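Local coordinates for putative glucoamylase (Bacteroides uniformis, PDB 4GL3), which is a putative glucoamylase, probably a glycoside hydrolase that releases glucose from starch-like or related glucans, at residues 211-217 and 412-416; 128-132 and 254-259; 193-197 and 271-275; 246-252 and 278-282. Where two conformers were deposited one is given. Residues are numbered along the deposited sequence.

Interaction 1: 211-217 and 412-416; sequences IAESVYH and RLGFT
A partly buried contact joins the first turn of helix 213-220 to the chain leaving helix 404-412, with the CA atoms of Glu-213 and Leu-413 6.1 Å apart. Ile-211 and Ala-212 are extended, phi/psi turn helical from Glu-213, and a wider pi-type turn spans 215-217. Arg-412 (chi1 m, chi2 t, chi3 p) is long enough to reach back to the carbonyl of Ile-211, which accepts from NH1 at 2.9 Å and from NH2 at 3.0 Å, near the guanidinium plane; NH1 also bonds Ala-204. Past Leu-413, helix 404-412 ends in a Schellman motif. Gly-414 adopts phi 89°, psi 16°, where a side chain would jam against the preceding carbonyl, so glycine fits; Phe-415 then resumes an extended path. Leu-413 (m, t) fills the apolar centre: its CD1 sits 3.9 Å from the centroid of the Tyr-216 ring, 12° off the normal, a CH-pi contact, while its CD2 is 3.6 Å from Tyr-216 CB. Tyr-216 (chi1 t) brings OH 3.5 Å from Phe-415 CZ and bonds Asp-266 and His-197. Outside this patch, water 1 links Glu-213 OE1, His-217 NE2 and Arg-412 O, His-217 ND1 being bonded to Tyr-268. Water 2 joins Glu-213 OE2 to Arg-412 NH2, two charges 4.4 Å apart and beyond salt-bridge geometry.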
loop_
_atom_site.group_PDB
_atom_site.type_symbol
_atom_site.label_atom_id
_atom_site.label_comp_id
_atom_site.label_asym_id
_atom_site.label_seq_id
_atom_site.Cartn_x
_atom_site.Cartn_y
_atom_site.Cartn_z
ATOM N N ILE A 211 5.033 21.248 -1.869
ATOM C CA ILE A 211 4.122 21.908 -0.917
ATOM C C ILE A 211 4.886 22.703 0.135
ATOM O O ILE A 211 6.026 22.399 0.465
ATOM C CB ILE A 211 3.163 20.890 -0.251
ATOM C CG1 ILE A 211 3.974 19.869 0.609
ATOM C CG2 ILE A 211 2.298 20.178 -1.291
ATOM C CD1 ILE A 211 3.146 19.061 1.555
ATOM N N ALA A 212 4.247 23.748 0.654
ATOM C CA ALA A 212 4.744 24.457 1.825
ATOM C C ALA A 212 4.642 23.527 3.063
ATOM O O ALA A 212 3.809 22.633 3.124
ATOM C CB ALA A 212 3.955 25.779 2.040
ATOM N N GLU A 213 5.497 23.745 4.049
ATOM C CA GLU A 213 5.474 22.955 5.283
ATOM C C GLU A 213 4.155 23.065 5.997
ATOM O O GLU A 213 3.679 22.082 6.578
ATOM C CB GLU A 213 6.599 23.419 6.238
ATOM C CG GLU A 213 7.981 23.113 5.685
ATOM C CD GLU A 213 9.069 23.901 6.388
ATOM O OE1 GLU A 213 8.915 24.120 7.625
ATOM O OE2 GLU A 213 10.052 24.298 5.705
ATOM N N SER A 214 3.575 24.256 5.966
ATOM C CA SER A 214 2.312 24.506 6.637
ATOM C C SER A 214 1.146 23.627 6.074
ATOM O O SER A 214 0.150 23.373 6.782
ATOM C CB SER A 214 1.978 26.000 6.542
ATOM O OG SER A 214 1.744 26.297 5.146
ATOM N N VAL A 215 1.286 23.133 4.844
ATOM C CA VAL A 215 0.323 22.219 4.244
ATOM C C VAL A 215 0.295 20.921 5.066
ATOM O O VAL A 215 -0.787 20.355 5.319
ATOM C CB VAL A 215 0.629 21.981 2.731
ATOM C CG1 VAL A 215 -0.154 20.815 2.104
ATOM C CG2 VAL A 215 0.438 23.271 1.907
ATOM N N TYR A 216 1.468 20.450 5.474
ATOM C CA TYR A 216 1.552 19.258 6.315
ATOM C C TYR A 216 1.028 19.556 7.737
ATOM O O TYR A 216 0.152 18.864 8.250
ATOM C CB TYR A 216 3.006 18.772 6.412
ATOM C CG TYR A 216 3.236 17.516 7.202
ATOM C CD1 TYR A 216 2.691 16.326 6.802
ATOM C CD2 TYR A 216 4.034 17.522 8.331
ATOM C CE1 TYR A 216 2.930 15.171 7.488
ATOM C CE2 TYR A 216 4.263 16.378 9.042
ATOM C CZ TYR A 216 3.712 15.196 8.616
ATOM O OH TYR A 216 3.945 14.029 9.325
ATOM N N HIS A 217 1.585 20.577 8.376
ATOM C CA HIS A 217 1.285 20.825 9.790
ATOM C C HIS A 217 -0.162 21.271 10.062
ATOM O O HIS A 217 -0.743 20.863 11.061
ATOM C CB HIS A 217 2.305 21.809 10.393
ATOM C CG HIS A 217 3.693 21.258 10.391
ATOM N ND1 HIS A 217 4.060 20.177 11.177
ATOM C CD2 HIS A 217 4.790 21.597 9.676
ATOM C CE1 HIS A 217 5.336 19.903 10.959
ATOM N NE2 HIS A 217 5.805 20.751 10.059
ATOM N N ARG A 412 12.498 18.589 5.501
ATOM C CA ARG A 412 11.646 19.788 5.451
ATOM C C ARG A 412 10.494 19.674 6.451
ATOM O O ARG A 412 10.142 20.657 7.074
ATOM C CB ARG A 412 11.047 20.018 4.033
ATOM C CG ARG A 412 12.045 20.492 3.028
ATOM C CD ARG A 412 11.380 20.824 1.709
ATOM N NE ARG A 412 10.568 22.031 1.827
ATOM C CZ ARG A 412 9.310 22.152 1.435
ATOM N NH1 ARG A 412 8.669 21.163 0.848
ATOM N NH2 ARG A 412 8.677 23.290 1.641
ATOM N N LEU A 413 9.922 18.473 6.597
ATOM C CA LEU A 413 8.795 18.265 7.460
ATOM C C LEU A 413 9.191 18.018 8.916
ATOM O O LEU A 413 8.328 17.839 9.732
ATOM C CB LEU A 413 7.900 17.144 6.940
ATOM C CG LEU A 413 7.225 17.406 5.605
ATOM C CD1 LEU A 413 6.329 16.236 5.231
ATOM C CD2 LEU A 413 6.501 18.751 5.614
ATOM N N GLY A 414 10.486 18.057 9.240
ATOM C CA GLY A 414 10.931 17.956 10.604
ATOM C C GLY A 414 11.178 16.537 11.069
ATOM O O GLY A 414 11.298 16.303 12.253
ATOM N N PHE A 415 11.292 15.577 10.174
ATOM C CA PHE A 415 11.498 14.183 10.631
ATOM C C PHE A 415 12.936 13.930 11.045
ATOM O O PHE A 415 13.833 14.568 10.519
ATOM C CB PHE A 415 11.206 13.176 9.549
ATOM C CG PHE A 415 9.760 12.932 9.313
ATOM C CD1 PHE A 415 9.015 13.812 8.542
ATOM C CD2 PHE A 415 9.140 11.843 9.869
ATOM C CE1 PHE A 415 7.673 13.564 8.294
ATOM C CE2 PHE A 415 7.814 11.605 9.656
ATOM C CZ PHE A 415 7.073 12.466 8.848
ATOM N N THR A 416 13.131 13.008 11.997
ATOM C CA THR A 416 14.430 12.365 12.247
ATOM C C THR A 416 14.262 10.861 11.902
ATOM O O THR A 416 13.138 10.295 11.932
ATOM C CB THR A 416 14.891 12.514 13.702
ATOM O OG1 THR A 416 13.847 12.012 14.532
ATOM C CG2 THR A 416 15.194 14.002 14.089
HETATM O O HOH W 1 8.351 21.253 9.097
HETATM O O HOH W 2 10.049 25.287 3.351
#

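Interaction 2: 128-132 and 254-259; sequences AFMFE and YSYMGL
Residues 128-132 form one regular turn of helix 124-140, and Phe-129 and Glu-132 point from it toward the tightly curled segment 254-259. CA distances set the register: Phe-129 to Ser-255 7.2 Å, Glu-132 to Gly-258 6.2 Å. Tyr-254 (chi1 m) comes first, its CB over the Phe-129 face, 4.0 Å from the centroid and 3.6 Å from Phe-129 CZ. The two rings make an offset edge-to-face pair, the Tyr-254 edge toward the Phe-129 face, with centroids 5.5 Å apart and planes at 83°. Ser-255 turns its CB away, and its OG bonds Glu-195 O and Ile-198 N. Tyr-256 also turns away, its OH bonded to His-197. At selenomethionine Met-257 and Gly-258, amide groups converge on Glu-132, whose t, t side chain extends fully: OE2 accepts from Gly-258 N at 2.8 Å and, weakly, from Met-257 N at 3.2 Å. A CB on Gly-258 would lie tightly against Glu-132 CG, so glycine suits the spot. The buried acid group of Glu-132 thus holds a turn about 6 Å from the chain's centre, in a protein whose six-hairpin clan suggests a helical-hairpin barrel; a TRS molecule, probably from the crystallisation liquor, lies about 4 Å from the Phe-129 side chain and may mark a pocket.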
loop_
_atom_site.group_PDB
_atom_site.type_symbol
_atom_site.label_atom_id
_atom_site.label_comp_id
_atom_site.label_asym_id
_atom_site.label_seq_id
_atom_site.Cartn_x
_atom_site.Cartn_y
_atom_site.Cartn_z
ATOM N N ALA A 128 0.348 8.591 -5.675
ATOM C CA ALA A 128 1.418 8.615 -4.667
ATOM C C ALA A 128 1.926 7.176 -4.399
ATOM O O ALA A 128 3.118 6.970 -4.246
ATOM C CB ALA A 128 0.948 9.279 -3.363
ATOM N N PHE A 129 1.024 6.201 -4.350
ATOM C CA PHE A 129 1.428 4.823 -4.153
ATOM C C PHE A 129 2.209 4.316 -5.369
ATOM O O PHE A 129 3.226 3.576 -5.232
ATOM C CB PHE A 129 0.232 3.936 -3.848
ATOM C CG PHE A 129 -0.506 4.301 -2.588
ATOM C CD1 PHE A 129 0.164 4.810 -1.457
ATOM C CD2 PHE A 129 -1.865 4.085 -2.511
ATOM C CE1 PHE A 129 -0.545 5.107 -0.271
ATOM C CE2 PHE A 129 -2.580 4.404 -1.349
ATOM C CZ PHE A 129 -1.921 4.937 -0.256
HETATM N N MSE A 130 1.823 4.777 -6.560
HETATM C CA MSE A 130 2.620 4.466 -7.764
HETATM C C MSE A 130 4.029 5.083 -7.633
HETATM O O MSE A 130 5.020 4.404 -7.907
HETATM C CB MSE A 130 1.920 4.873 -9.078
HETATM C CG MSE A 130 2.845 4.755 -10.299
HETATM SE SE MSE A 130 3.337 2.924 -10.665
HETATM C CE MSE A 130 1.648 2.327 -11.279
ATOM N N PHE A 131 4.130 6.357 -7.232
ATOM C CA PHE A 131 5.448 7.007 -7.093
ATOM C C PHE A 131 6.273 6.374 -5.973
ATOM O O PHE A 131 7.476 6.319 -6.046
ATOM C CB PHE A 131 5.315 8.531 -6.933
ATOM C CG PHE A 131 5.104 9.250 -8.257
ATOM C CD1 PHE A 131 6.072 9.232 -9.206
ATOM C CD2 PHE A 131 3.892 9.829 -8.569
ATOM C CE1 PHE A 131 5.894 9.801 -10.463
ATOM C CE2 PHE A 131 3.697 10.445 -9.797
ATOM C CZ PHE A 131 4.705 10.416 -10.750
ATOM N N GLU A 132 5.617 5.900 -4.926
ATOM C CA GLU A 132 6.330 5.159 -3.861
ATOM C C GLU A 132 7.104 3.979 -4.478
ATOM O O GLU A 132 8.325 3.844 -4.339
ATOM C CB GLU A 132 5.327 4.732 -2.766
ATOM C CG GLU A 132 5.941 4.039 -1.549
ATOM C CD GLU A 132 4.885 3.624 -0.534
ATOM O OE1 GLU A 132 3.656 3.765 -0.781
ATOM O OE2 GLU A 132 5.271 3.149 0.541
ATOM N N TYR A 254 0.157 0.886 3.504
ATOM C CA TYR A 254 0.327 1.435 2.138
ATOM C C TYR A 254 1.433 2.512 1.966
ATOM O O TYR A 254 2.137 2.516 0.967
ATOM C CB TYR A 254 -1.000 1.961 1.556
ATOM C CG TYR A 254 -2.096 0.976 1.248
ATOM C CD1 TYR A 254 -1.965 -0.377 1.504
ATOM C CD2 TYR A 254 -3.298 1.423 0.687
ATOM C CE1 TYR A 254 -3.007 -1.260 1.245
ATOM C CE2 TYR A 254 -4.329 0.559 0.417
ATOM C CZ TYR A 254 -4.186 -0.794 0.691
ATOM O OH TYR A 254 -5.239 -1.679 0.451
ATOM N N SER A 255 1.533 3.433 2.910
ATOM C CA SER A 255 2.563 4.470 2.912
ATOM C C SER A 255 3.912 3.967 3.439
ATOM O O SER A 255 4.909 4.649 3.230
ATOM C CB SER A 255 2.108 5.707 3.768
ATOM O OG SER A 255 0.989 6.398 3.200
ATOM N N TYR A 256 3.944 2.772 4.051
ATOM C CA TYR A 256 5.117 2.249 4.787
ATOM C C TYR A 256 5.732 1.025 4.109
ATOM O O TYR A 256 6.425 0.173 4.697
ATOM C CB TYR A 256 4.740 1.982 6.245
ATOM C CG TYR A 256 4.081 3.206 6.805
ATOM C CD1 TYR A 256 4.826 4.366 7.056
ATOM C CD2 TYR A 256 2.703 3.259 6.992
ATOM C CE1 TYR A 256 4.226 5.526 7.537
ATOM C CE2 TYR A 256 2.085 4.416 7.454
ATOM C CZ TYR A 256 2.841 5.553 7.702
ATOM O OH TYR A 256 2.224 6.698 8.145
HETATM N N MSE A 257 5.477 0.964 2.834
HETATM C CA MSE A 257 6.070 -0.015 1.942
HETATM C C MSE A 257 7.485 0.451 1.567
HETATM O O MSE A 257 8.456 -0.306 1.613
HETATM C CB MSE A 257 5.184 -0.115 0.698
HETATM C CG MSE A 257 4.982 -1.482 0.295
HETATM SE SE MSE A 257 3.307 -2.283 0.835
HETATM C CE MSE A 257 3.127 -3.009 -1.001
ATOM N N GLY A 258 7.595 1.739 1.220
ATOM C CA GLY A 258 8.921 2.372 0.981
ATOM C C GLY A 258 9.428 3.208 2.160
ATOM O O GLY A 258 10.613 3.185 2.516
ATOM N N LEU A 259 8.526 3.967 2.757
ATOM C CA LEU A 259 8.826 4.762 3.938
ATOM C C LEU A 259 8.993 3.801 5.140
ATOM O O LEU A 259 8.038 3.135 5.574
ATOM C CB LEU A 259 7.692 5.766 4.149
ATOM C CG LEU A 259 7.779 6.834 5.195
ATOM C CD1 LEU A 259 8.930 7.769 4.877
ATOM C CD2 LEU A 259 6.465 7.631 5.222
#

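Interaction 3: 193-197 and 271-275; sequences HNECH and YEEQM
Side chains, helped by one water, bridge the gap between the loop 193-197 and the first turn of helix 271-288, for the nearest CA pairs, His-193 with Gln-274 and His-197 with Tyr-271, stand 10.3 and 11.1 Å apart. His-193, preceded by a cis peptide, extends with chi1 t, placing its CE1 4.0 Å from Tyr-271 CE1, at the edge of the tyrosine ring, and its CD2 4.1 Å from NE2 of Gln-274 (t, p), whose OE1 accepts from Leu-239 N. His-197, also chi1 t, meets Tyr-271 (chi1 m) obliquely: centroids 5.0 Å apart, planes at 40°, His-197 CE1 3.6 Å from Tyr-271 CZ. Selenomethionine Met-275 (m, m) brings CE 4.4 Å from His-193 NE2. Between the imidazoles the loop is shaped by an Asx turn, Cys-196 N donating to Asn-194 OD1 at 3.0 Å. Water 3 sits 2.9 Å from His-193 ND1 and donates to Tyr-271 OH at 2.8 Å. Since Tyr-271 OH also bonds Asp-266, and His-197 bonds Tyr-216 and Tyr-256, these buried aromatics combine ring packing with hydrogen bonds.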
loop_
_atom_site.group_PDB
_atom_site.type_symbol
_atom_site.label_atom_id
_atom_site.label_comp_id
_atom_site.label_asym_id
_atom_site.label_seq_id
_atom_site.Cartn_x
_atom_site.Cartn_y
_atom_site.Cartn_z
ATOM N N HIS A 193 -5.012 10.625 10.786
ATOM C CA HIS A 193 -3.919 9.737 10.362
ATOM C C HIS A 193 -4.550 8.486 9.757
ATOM O O HIS A 193 -5.130 7.665 10.470
ATOM C CB HIS A 193 -2.990 9.322 11.514
ATOM C CG HIS A 193 -1.858 8.450 11.058
ATOM N ND1 HIS A 193 -0.682 8.963 10.554
ATOM C CD2 HIS A 193 -1.760 7.102 10.952
ATOM C CE1 HIS A 193 0.094 7.969 10.162
ATOM N NE2 HIS A 193 -0.526 6.827 10.415
ATOM N N ASN A 194 -4.469 8.393 8.441
ATOM C CA ASN A 194 -4.997 7.262 7.680
ATOM C C ASN A 194 -3.907 6.674 6.790
ATOM O O ASN A 194 -2.736 6.745 7.146
ATOM C CB ASN A 194 -6.268 7.667 6.918
ATOM C CG ASN A 194 -6.036 8.740 5.881
ATOM O OD1 ASN A 194 -4.913 9.089 5.558
ATOM N ND2 ASN A 194 -7.124 9.303 5.384
ATOM N N GLU A 195 -4.272 6.089 5.647
ATOM C CA GLU A 195 -3.301 5.464 4.756
ATOM C C GLU A 195 -2.532 6.436 3.891
ATOM O O GLU A 195 -1.625 5.992 3.191
ATOM C CB GLU A 195 -3.995 4.429 3.828
ATOM C CG GLU A 195 -4.830 5.048 2.679
ATOM C CD GLU A 195 -6.295 5.309 3.019
ATOM O OE1 GLU A 195 -6.593 5.735 4.149
ATOM O OE2 GLU A 195 -7.147 5.131 2.116
ATOM N N CYS A 196 -2.865 7.738 3.907
ATOM C CA CYS A 196 -2.329 8.663 2.895
ATOM C C CYS A 196 -1.095 9.482 3.291
ATOM O O CYS A 196 -0.816 10.484 2.665
ATOM C CB CYS A 196 -3.444 9.645 2.561
ATOM S SG CYS A 196 -4.969 8.889 2.024
ATOM N N HIS A 197 -0.395 9.112 4.356
ATOM C CA HIS A 197 0.751 9.898 4.851
ATOM C C HIS A 197 1.760 10.260 3.736
ATOM O O HIS A 197 2.299 11.409 3.652
ATOM C CB HIS A 197 1.440 9.101 5.977
ATOM C CG HIS A 197 2.321 9.909 6.873
ATOM N ND1 HIS A 197 3.137 9.319 7.814
ATOM C CD2 HIS A 197 2.504 11.248 6.996
ATOM C CE1 HIS A 197 3.781 10.264 8.483
ATOM N NE2 HIS A 197 3.400 11.443 8.022
ATOM N N TYR A 271 6.783 6.768 14.776
ATOM C CA TYR A 271 5.992 5.973 13.840
ATOM C C TYR A 271 6.183 4.487 14.026
ATOM O O TYR A 271 5.278 3.712 13.725
ATOM C CB TYR A 271 6.194 6.416 12.398
ATOM C CG TYR A 271 5.505 7.751 12.206
ATOM C CD1 TYR A 271 4.135 7.820 12.008
ATOM C CD2 TYR A 271 6.204 8.952 12.340
ATOM C CE1 TYR A 271 3.476 9.045 11.916
ATOM C CE2 TYR A 271 5.553 10.179 12.228
ATOM C CZ TYR A 271 4.185 10.217 12.029
ATOM O OH TYR A 271 3.535 11.438 11.952
ATOM N N GLU A 272 7.323 4.080 14.564
ATOM C CA GLU A 272 7.516 2.681 14.886
ATOM C C GLU A 272 6.534 2.245 15.994
ATOM O O GLU A 272 5.944 1.158 15.925
ATOM C CB GLU A 272 8.953 2.420 15.339
ATOM C CG GLU A 272 9.270 0.941 15.504
ATOM C CD GLU A 272 10.767 0.682 15.750
ATOM O OE1 GLU A 272 11.581 1.645 15.801
ATOM O OE2 GLU A 272 11.116 -0.491 15.886
ATOM N N GLU A 273 6.402 3.075 17.018
ATOM C CA GLU A 273 5.419 2.859 18.071
ATOM C C GLU A 273 3.999 2.818 17.475
ATOM O O GLU A 273 3.206 1.959 17.830
ATOM C CB GLU A 273 5.505 3.966 19.122
ATOM C CG GLU A 273 4.695 3.676 20.374
ATOM C CD GLU A 273 4.554 4.871 21.343
ATOM O OE1 GLU A 273 5.024 6.010 21.058
ATOM O OE2 GLU A 273 3.937 4.667 22.419
ATOM N N GLN A 274 3.685 3.733 16.558
ATOM C CA GLN A 274 2.355 3.786 15.961
ATOM C C GLN A 274 2.014 2.442 15.295
ATOM O O GLN A 274 0.896 1.905 15.489
ATOM C CB GLN A 274 2.246 4.918 14.912
ATOM C CG GLN A 274 0.905 4.956 14.140
ATOM C CD GLN A 274 -0.308 5.272 15.019
ATOM O OE1 GLN A 274 -0.161 5.789 16.137
ATOM N NE2 GLN A 274 -1.521 4.991 14.503
HETATM N N MSE A 275 2.954 1.918 14.494
HETATM C CA MSE A 275 2.656 0.742 13.653
HETATM C C MSE A 275 2.499 -0.494 14.559
HETATM O O MSE A 275 1.581 -1.304 14.368
HETATM C CB MSE A 275 3.725 0.478 12.599
HETATM C CG MSE A 275 3.987 1.581 11.628
HETATM SE SE MSE A 275 2.401 2.427 10.978
HETATM C CE MSE A 275 3.013 4.284 11.017
HETATM O O HOH W 3 1.181 11.236 10.534
#

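Interaction 4: 246-252 and 278-282; sequences GGPLFFT and HTLIN
Gly-246 opens the segment 5.9 Å, CA to CA, from His-278 on helix 271-288. Its CA lies 4.0 Å from the imidazole centroid, a CH-pi contact over one face; a CB here would clash with His-278 CD2, and at phi 103°, psi -24° it would also jam against the preceding carbonyl O. Gly-247, again at positive phi, offers the central polar link: His-278 NE2 donates to its O at 2.9 Å, while water 4 donates to the same O at 2.9 Å and accepts from Asn-282 ND2 at 3.0 Å. Pro-248, its CA-to-CB bond pointing away, starts a turn closed by Phe-251 N to Pro-248 O, 3.2 Å. Leu-249 (t, p), whose CA is 6.7 Å from that of Thr-279, lays its CD1 on the opposite imidazole face, 3.8 Å from the centroid and 3.7 Å from Thr-279 CA, so that His-278 (chi1 t) is sandwiched between a bare glycine and a leucine methyl. Phe-251 brings CB 4.2 Å from His-278 CE1. Thr-252 places CG2 3.3 Å from His-278 ND1; its OG1 (2.9 Å) and N (3.0 Å) both donate to Leu-249 O, where 249-251 have helical phi/psi without regular helix bonds. The loop thus lies against helix 271-288, which rests through His-278 and Ile-281 on strand 235-239, while Asn-282 OD1 and the Leu-249 backbone both bond Leu-303.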
loop_
_atom_site.group_PDB
_atom_site.type_symbol
_atom_site.label_atom_id
_atom_site.label_comp_id
_atom_site.label_asym_id
_atom_site.label_seq_id
_atom_site.Cartn_x
_atom_site.Cartn_y
_atom_site.Cartn_z
ATOM N N GLY A 246 -7.818 2.915 15.803
ATOM C CA GLY A 246 -6.774 3.116 14.769
ATOM C C GLY A 246 -7.275 2.969 13.336
ATOM O O GLY A 246 -6.700 3.533 12.401
ATOM N N GLY A 247 -8.366 2.222 13.169
ATOM C CA GLY A 247 -8.935 1.999 11.860
ATOM C C GLY A 247 -8.561 0.630 11.297
ATOM O O GLY A 247 -7.944 -0.199 11.963
ATOM N N PRO A 248 -8.960 0.385 10.060
ATOM C CA PRO A 248 -8.496 -0.793 9.308
ATOM C C PRO A 248 -6.955 -0.883 9.301
ATOM O O PRO A 248 -6.236 0.155 9.172
ATOM C CB PRO A 248 -9.019 -0.552 7.893
ATOM C CG PRO A 248 -9.969 0.619 7.976
ATOM C CD PRO A 248 -9.655 1.385 9.223
ATOM N N LEU A 249 -6.440 -2.103 9.459
ATOM C CA LEU A 249 -4.982 -2.299 9.679
ATOM C C LEU A 249 -4.137 -1.894 8.467
ATOM O O LEU A 249 -2.950 -1.606 8.637
ATOM C CB LEU A 249 -4.642 -3.711 10.207
ATOM C CG LEU A 249 -3.265 -3.903 10.872
ATOM C CD1 LEU A 249 -2.917 -2.847 11.950
ATOM C CD2 LEU A 249 -3.180 -5.305 11.440
ATOM N N PHE A 250 -4.729 -1.813 7.262
ATOM C CA PHE A 250 -3.932 -1.403 6.102
ATOM C C PHE A 250 -3.373 0.031 6.204
ATOM O O PHE A 250 -2.487 0.395 5.435
ATOM C CB PHE A 250 -4.675 -1.588 4.756
ATOM C CG PHE A 250 -5.612 -0.429 4.384
ATOM C CD1 PHE A 250 -6.916 -0.389 4.888
ATOM C CD2 PHE A 250 -5.189 0.596 3.549
ATOM C CE1 PHE A 250 -7.803 0.641 4.532
ATOM C CE2 PHE A 250 -6.082 1.627 3.174
ATOM C CZ PHE A 250 -7.369 1.656 3.683
ATOM N N PHE A 251 -3.902 0.849 7.119
ATOM C CA PHE A 251 -3.308 2.147 7.373
ATOM C C PHE A 251 -1.799 2.032 7.771
ATOM O O PHE A 251 -1.050 2.968 7.551
ATOM C CB PHE A 251 -4.046 2.910 8.484
ATOM C CG PHE A 251 -5.468 3.387 8.143
ATOM C CD1 PHE A 251 -6.042 3.207 6.894
ATOM C CD2 PHE A 251 -6.228 4.029 9.140
ATOM C CE1 PHE A 251 -7.327 3.674 6.627
ATOM C CE2 PHE A 251 -7.500 4.486 8.886
ATOM C CZ PHE A 251 -8.038 4.339 7.612
ATOM N N THR A 252 -1.369 0.891 8.322
ATOM C CA THR A 252 0.068 0.670 8.678
ATOM C C THR A 252 0.880 0.071 7.529
ATOM O O THR A 252 2.065 -0.220 7.702
ATOM C CB THR A 252 0.204 -0.242 9.912
ATOM O OG1 THR A 252 -0.183 -1.585 9.556
ATOM C CG2 THR A 252 -0.664 0.314 11.056
ATOM N N HIS A 278 -0.888 -0.051 16.703
ATOM C CA HIS A 278 -2.066 -0.335 15.894
ATOM C C HIS A 278 -2.212 -1.834 15.606
ATOM O O HIS A 278 -3.302 -2.403 15.738
ATOM C CB HIS A 278 -1.999 0.449 14.610
ATOM C CG HIS A 278 -3.269 0.446 13.815
ATOM N ND1 HIS A 278 -3.402 1.179 12.655
ATOM C CD2 HIS A 278 -4.455 -0.190 14.000
ATOM C CE1 HIS A 278 -4.611 0.987 12.157
ATOM N NE2 HIS A 278 -5.271 0.164 12.951
ATOM N N THR A 279 -1.116 -2.468 15.211
ATOM C CA THR A 279 -1.133 -3.921 14.978
ATOM C C THR A 279 -1.565 -4.714 16.206
ATOM O O THR A 279 -2.382 -5.633 16.113
ATOM C CB THR A 279 0.244 -4.378 14.469
ATOM O OG1 THR A 279 0.555 -3.669 13.260
ATOM C CG2 THR A 279 0.322 -5.918 14.268
ATOM N N LEU A 280 -1.044 -4.359 17.369
ATOM C CA LEU A 280 -1.297 -5.180 18.585
ATOM C C LEU A 280 -2.692 -4.923 19.124
ATOM O O LEU A 280 -3.343 -5.810 19.622
ATOM C CB LEU A 280 -0.231 -4.924 19.657
ATOM C CG LEU A 280 1.158 -5.483 19.306
ATOM C CD1 LEU A 280 2.115 -5.393 20.485
ATOM C CD2 LEU A 280 1.038 -6.935 18.856
ATOM N N ILE A 281 -3.169 -3.695 18.989
ATOM C CA ILE A 281 -4.554 -3.369 19.329
ATOM C C ILE A 281 -5.576 -4.118 18.433
ATOM O O ILE A 281 -6.557 -4.657 18.934
ATOM C CB ILE A 281 -4.762 -1.846 19.297
ATOM C CG1 ILE A 281 -4.027 -1.202 20.492
ATOM C CG2 ILE A 281 -6.253 -1.495 19.280
ATOM C CD1 ILE A 281 -3.795 0.313 20.305
ATOM N N ASN A 282 -5.334 -4.144 17.124
ATOM C CA ASN A 282 -6.189 -4.873 16.165
ATOM C C ASN A 282 -6.243 -6.366 16.540
ATOM O O ASN A 282 -7.320 -6.986 16.668
ATOM C CB ASN A 282 -5.631 -4.607 14.750
ATOM C CG ASN A 282 -6.580 -4.993 13.644
ATOM O OD1 ASN A 282 -6.689 -6.181 13.307
ATOM N ND2 ASN A 282 -7.244 -3.985 13.023
HETATM O O HOH W 4 -7.518 -1.476 14.553
#

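From the N terminus, helix 124-140 supplies the first partner of interaction 2, followed by the opening segments of interaction 3 (193-197), interaction 1 (211-217) and interaction 4 (246-252). Closure begins at 254-259 for interaction 2, then 271-275 for interaction 3, 278-282 for interaction 4, and finally 412-416, near the C terminus, for interaction 1. Interactions 1, 2 and 3 cross one another, and 4 crosses 2 and 3; interaction 4 falls wholly within the span of interaction 1. Interactions 3 and 4 share helix 271-288. His-197 bonds both Tyr-216 and Tyr-256, so interaction 3 ties interaction 1 to the core contact of interaction 2.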